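Local structure of chymotrypsin (Cellulomonas bogoriensis, 2EA3) at residues A[48-60]-A[167-179]. The protein probably cleaves peptide bonds as a serine endopeptidase, this chain being the chymotrypsin-like protease domain of a longer bacterial protein. Numbering follows the deposited sequence.
Sequences AGSSFPGNDYAFV and QPVNPILQAYGLR
In the double beta-barrel fold of chymotrypsin-like proteases, the C-terminal helix 169-176 leaves the last strand of the second barrel and packs against the hairpin of strands 45-51 and 57-62 in the first. Gln-167, ending that strand, grips the loop carrying Asp-56, probably the acid of a Ser-His-Asp triad with His-32 and Ser-137; its OD1 is hydrogen-bonded to Ser-152 OG and its OD2 to His-32 N. Gln-167 OE1 accepts a hydrogen bond from Asp-56 N at 2.9 Å, the donor tilted 21° from the carbonyl plane, and another from a water that in turn accepts one from Asn-55 ND2. NE2 gives a nearly straight bond to Pro-168 O, fixing the amide's rotation with its CD at the edge of the Tyr-57 ring. Replacing this glutamine by an alanine is likely to deprive Asp-56 N and the bridging water of their acceptor and open a gap at that edge. With CG between backbone N and carbonyl carbon (chi1 61°), Tyr-57 turns toward the helix: CB meets Ile-172 CG1 at 3.5 Å, and OH reaches Ala-175 CB. The Tyr-176 ring stands at 84° to it, and Tyr-176 CE1 lies 4.0 Å from Gly-49 CA, where a side chain would collide. Leu-178 CD2 sits over one face of Phe-59, 4.1 Å from the ring centroid.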
# COMPACT_ATOMS: atom_id res chain seq x y z
N ALA A 48 -1.69 4.58 -13.98
CA ALA A 48 -1.85 5.93 -14.53
C ALA A 48 -0.95 6.94 -13.81
O ALA A 48 -1.26 8.13 -13.74
CB ALA A 48 -3.29 6.36 -14.47
N GLY A 49 0.19 6.48 -13.35
CA GLY A 49 1.15 7.33 -12.68
C GLY A 49 1.92 6.43 -11.75
O GLY A 49 1.31 5.62 -11.00
N SER A 50 3.25 6.51 -11.82
CA SER A 50 4.12 5.66 -11.00
C SER A 50 5.43 6.39 -10.77
O SER A 50 6.05 6.89 -11.73
CB SER A 50 4.40 4.31 -11.68
OG SER A 50 5.19 3.47 -10.85
N SER A 51 5.85 6.43 -9.51
CA SER A 51 7.09 7.08 -9.14
C SER A 51 7.93 6.12 -8.29
O SER A 51 7.54 5.78 -7.17
CB SER A 51 6.83 8.36 -8.36
OG SER A 51 8.05 9.06 -8.16
N PHE A 52 9.03 5.65 -8.87
CA PHE A 52 9.97 4.73 -8.21
C PHE A 52 11.21 4.67 -9.09
O PHE A 52 11.08 4.58 -10.33
CB PHE A 52 9.37 3.31 -8.06
CG PHE A 52 10.34 2.31 -7.51
CD1 PHE A 52 10.56 2.22 -6.13
CD2 PHE A 52 11.04 1.46 -8.36
CE1 PHE A 52 11.47 1.29 -5.60
CE2 PHE A 52 11.95 0.53 -7.86
CZ PHE A 52 12.17 0.45 -6.48
N PRO A 53 12.41 4.71 -8.48
CA PRO A 53 12.73 4.94 -7.08
C PRO A 53 12.57 6.43 -6.74
O PRO A 53 11.79 7.12 -7.40
CB PRO A 53 14.17 4.46 -6.96
CG PRO A 53 14.74 4.66 -8.31
CD PRO A 53 13.63 4.42 -9.27
N GLY A 54 13.26 6.91 -5.71
CA GLY A 54 13.03 8.27 -5.23
C GLY A 54 11.83 8.27 -4.30
O GLY A 54 11.98 8.49 -3.09
N ASN A 55 10.65 8.01 -4.87
CA ASN A 55 9.42 7.74 -4.12
C ASN A 55 9.11 6.26 -4.32
O ASN A 55 9.87 5.54 -4.98
CB ASN A 55 8.25 8.55 -4.70
CG ASN A 55 8.55 10.04 -4.82
OD1 ASN A 55 8.46 10.61 -5.92
ND2 ASN A 55 8.90 10.67 -3.72
N ASP A 56 7.98 5.80 -3.79
CA ASP A 56 7.51 4.46 -4.16
C ASP A 56 5.98 4.45 -4.15
O ASP A 56 5.34 3.90 -3.26
CB ASP A 56 8.13 3.37 -3.27
CG ASP A 56 7.90 1.95 -3.84
OD1 ASP A 56 8.31 0.97 -3.16
OD2 ASP A 56 7.29 1.83 -4.94
N TYR A 57 5.40 5.09 -5.16
CA TYR A 57 3.95 5.16 -5.25
C TYR A 57 3.44 5.05 -6.66
O TYR A 57 4.15 5.36 -7.61
CB TYR A 57 3.36 6.42 -4.58
CG TYR A 57 3.79 7.78 -5.11
CD1 TYR A 57 4.63 8.60 -4.37
CD2 TYR A 57 3.35 8.24 -6.37
CE1 TYR A 57 5.03 9.88 -4.86
CE2 TYR A 57 3.73 9.51 -6.85
CZ TYR A 57 4.55 10.32 -6.10
OH TYR A 57 4.92 11.56 -6.60
N ALA A 58 2.18 4.65 -6.76
CA ALA A 58 1.50 4.54 -8.05
C ALA A 58 0.01 4.63 -7.86
O ALA A 58 -0.51 4.38 -6.78
CB ALA A 58 1.88 3.24 -8.75
N PHE A 59 -0.67 5.00 -8.94
CA PHE A 59 -2.11 5.06 -8.96
C PHE A 59 -2.55 4.17 -10.10
O PHE A 59 -2.03 4.28 -11.22
CB PHE A 59 -2.55 6.52 -9.23
CG PHE A 59 -4.00 6.65 -9.63
CD1 PHE A 59 -5.03 6.18 -8.82
CD2 PHE A 59 -4.33 7.28 -10.83
CE1 PHE A 59 -6.37 6.32 -9.20
CE2 PHE A 59 -5.68 7.40 -11.22
CZ PHE A 59 -6.69 6.94 -10.39
N VAL A 60 -3.53 3.30 -9.83
CA VAL A 60 -4.08 2.42 -10.85
C VAL A 60 -5.52 2.84 -11.09
O VAL A 60 -6.34 2.83 -10.17
CB VAL A 60 -3.97 0.91 -10.44
CG1 VAL A 60 -4.67 -0.03 -11.48
CG2 VAL A 60 -2.51 0.51 -10.23
N GLN A 167 5.66 3.96 2.02
CA GLN A 167 5.47 5.23 1.35
C GLN A 167 4.23 5.90 1.97
O GLN A 167 3.14 5.36 1.89
CB GLN A 167 5.25 4.98 -0.15
CG GLN A 167 4.65 6.17 -0.92
CD GLN A 167 5.59 7.34 -1.04
OE1 GLN A 167 6.68 7.22 -1.59
NE2 GLN A 167 5.17 8.49 -0.53
N PRO A 168 4.39 7.07 2.57
CA PRO A 168 3.22 7.77 3.18
C PRO A 168 2.14 8.07 2.16
O PRO A 168 2.47 8.34 1.01
CB PRO A 168 3.80 9.11 3.68
CG PRO A 168 5.25 8.98 3.65
CD PRO A 168 5.66 7.78 2.78
N VAL A 169 0.87 8.04 2.56
CA VAL A 169 -0.21 8.27 1.57
C VAL A 169 -0.40 9.73 1.16
O VAL A 169 -0.79 10.01 0.05
CB VAL A 169 -1.61 7.73 2.02
CG1 VAL A 169 -1.69 6.17 1.95
CG2 VAL A 169 -1.98 8.27 3.39
N ASN A 170 -0.15 10.68 2.07
CA ASN A 170 -0.45 12.07 1.75
C ASN A 170 0.24 12.62 0.50
O ASN A 170 -0.42 13.26 -0.31
CB ASN A 170 -0.29 12.99 2.98
CG ASN A 170 -1.40 12.78 3.99
OD1 ASN A 170 -2.44 12.19 3.68
ND2 ASN A 170 -1.19 13.27 5.22
N PRO A 171 1.56 12.36 0.32
CA PRO A 171 2.21 12.77 -0.93
C PRO A 171 1.62 12.13 -2.18
O PRO A 171 1.67 12.74 -3.25
CB PRO A 171 3.67 12.32 -0.74
CG PRO A 171 3.85 12.31 0.76
CD PRO A 171 2.54 11.78 1.27
N ILE A 172 1.04 10.93 -2.07
CA ILE A 172 0.42 10.28 -3.23
C ILE A 172 -0.88 10.99 -3.61
O ILE A 172 -1.12 11.28 -4.78
CB ILE A 172 0.10 8.79 -2.98
CG1 ILE A 172 1.29 8.07 -2.31
CG2 ILE A 172 -0.31 8.09 -4.31
CD1 ILE A 172 0.99 6.63 -1.84
N LEU A 173 -1.72 11.25 -2.62
CA LEU A 173 -2.95 11.99 -2.85
C LEU A 173 -2.64 13.37 -3.45
O LEU A 173 -3.28 13.78 -4.40
CB LEU A 173 -3.74 12.11 -1.54
CG LEU A 173 -4.07 10.75 -0.88
CD1 LEU A 173 -4.67 10.97 0.51
CD2 LEU A 173 -4.99 9.89 -1.79
N GLN A 174 -1.62 14.04 -2.91
CA GLN A 174 -1.19 15.34 -3.42
C GLN A 174 -0.67 15.25 -4.86
O GLN A 174 -1.01 16.08 -5.71
CB GLN A 174 -0.12 15.94 -2.51
CG GLN A 174 0.38 17.32 -2.95
CD GLN A 174 -0.59 18.45 -2.60
OE1 GLN A 174 -1.81 18.32 -2.76
NE2 GLN A 174 -0.04 19.57 -2.13
N ALA A 175 0.14 14.23 -5.13
CA ALA A 175 0.76 14.09 -6.46
C ALA A 175 -0.29 14.01 -7.55
O ALA A 175 -0.14 14.64 -8.59
CB ALA A 175 1.67 12.85 -6.50
N TYR A 176 -1.37 13.28 -7.30
CA TYR A 176 -2.33 13.01 -8.36
C TYR A 176 -3.68 13.70 -8.19
O TYR A 176 -4.59 13.46 -9.00
CB TYR A 176 -2.54 11.50 -8.51
CG TYR A 176 -1.27 10.76 -8.82
CD1 TYR A 176 -0.47 11.12 -9.91
CD2 TYR A 176 -0.87 9.68 -8.05
CE1 TYR A 176 0.72 10.44 -10.20
CE2 TYR A 176 0.31 8.97 -8.34
CZ TYR A 176 1.10 9.36 -9.41
OH TYR A 176 2.25 8.68 -9.70
N GLY A 177 -3.80 14.54 -7.17
CA GLY A 177 -5.04 15.28 -6.88
C GLY A 177 -6.17 14.33 -6.57
O GLY A 177 -7.27 14.48 -7.08
N LEU A 178 -5.89 13.32 -5.75
CA LEU A 178 -6.84 12.26 -5.46
C LEU A 178 -7.47 12.47 -4.11
O LEU A 178 -6.86 13.07 -3.22
CB LEU A 178 -6.13 10.90 -5.43
CG LEU A 178 -5.47 10.43 -6.72
CD1 LEU A 178 -4.48 9.33 -6.39
CD2 LEU A 178 -6.52 9.98 -7.73
N ARG A 179 -8.69 11.96 -3.96
CA ARG A 179 -9.37 11.90 -2.67
C ARG A 179 -9.59 10.44 -2.30
O ARG A 179 -9.97 9.62 -3.14
CB ARG A 179 -10.71 12.62 -2.72
CG ARG A 179 -10.64 14.13 -2.52
CD ARG A 179 -12.05 14.71 -2.49
NE ARG A 179 -12.06 16.16 -2.24
CZ ARG A 179 -11.80 17.09 -3.16
NH1 ARG A 179 -11.49 16.74 -4.41
NH2 ARG A 179 -11.83 18.38 -2.84
O HOH W 1 8.67 9.24 -1.13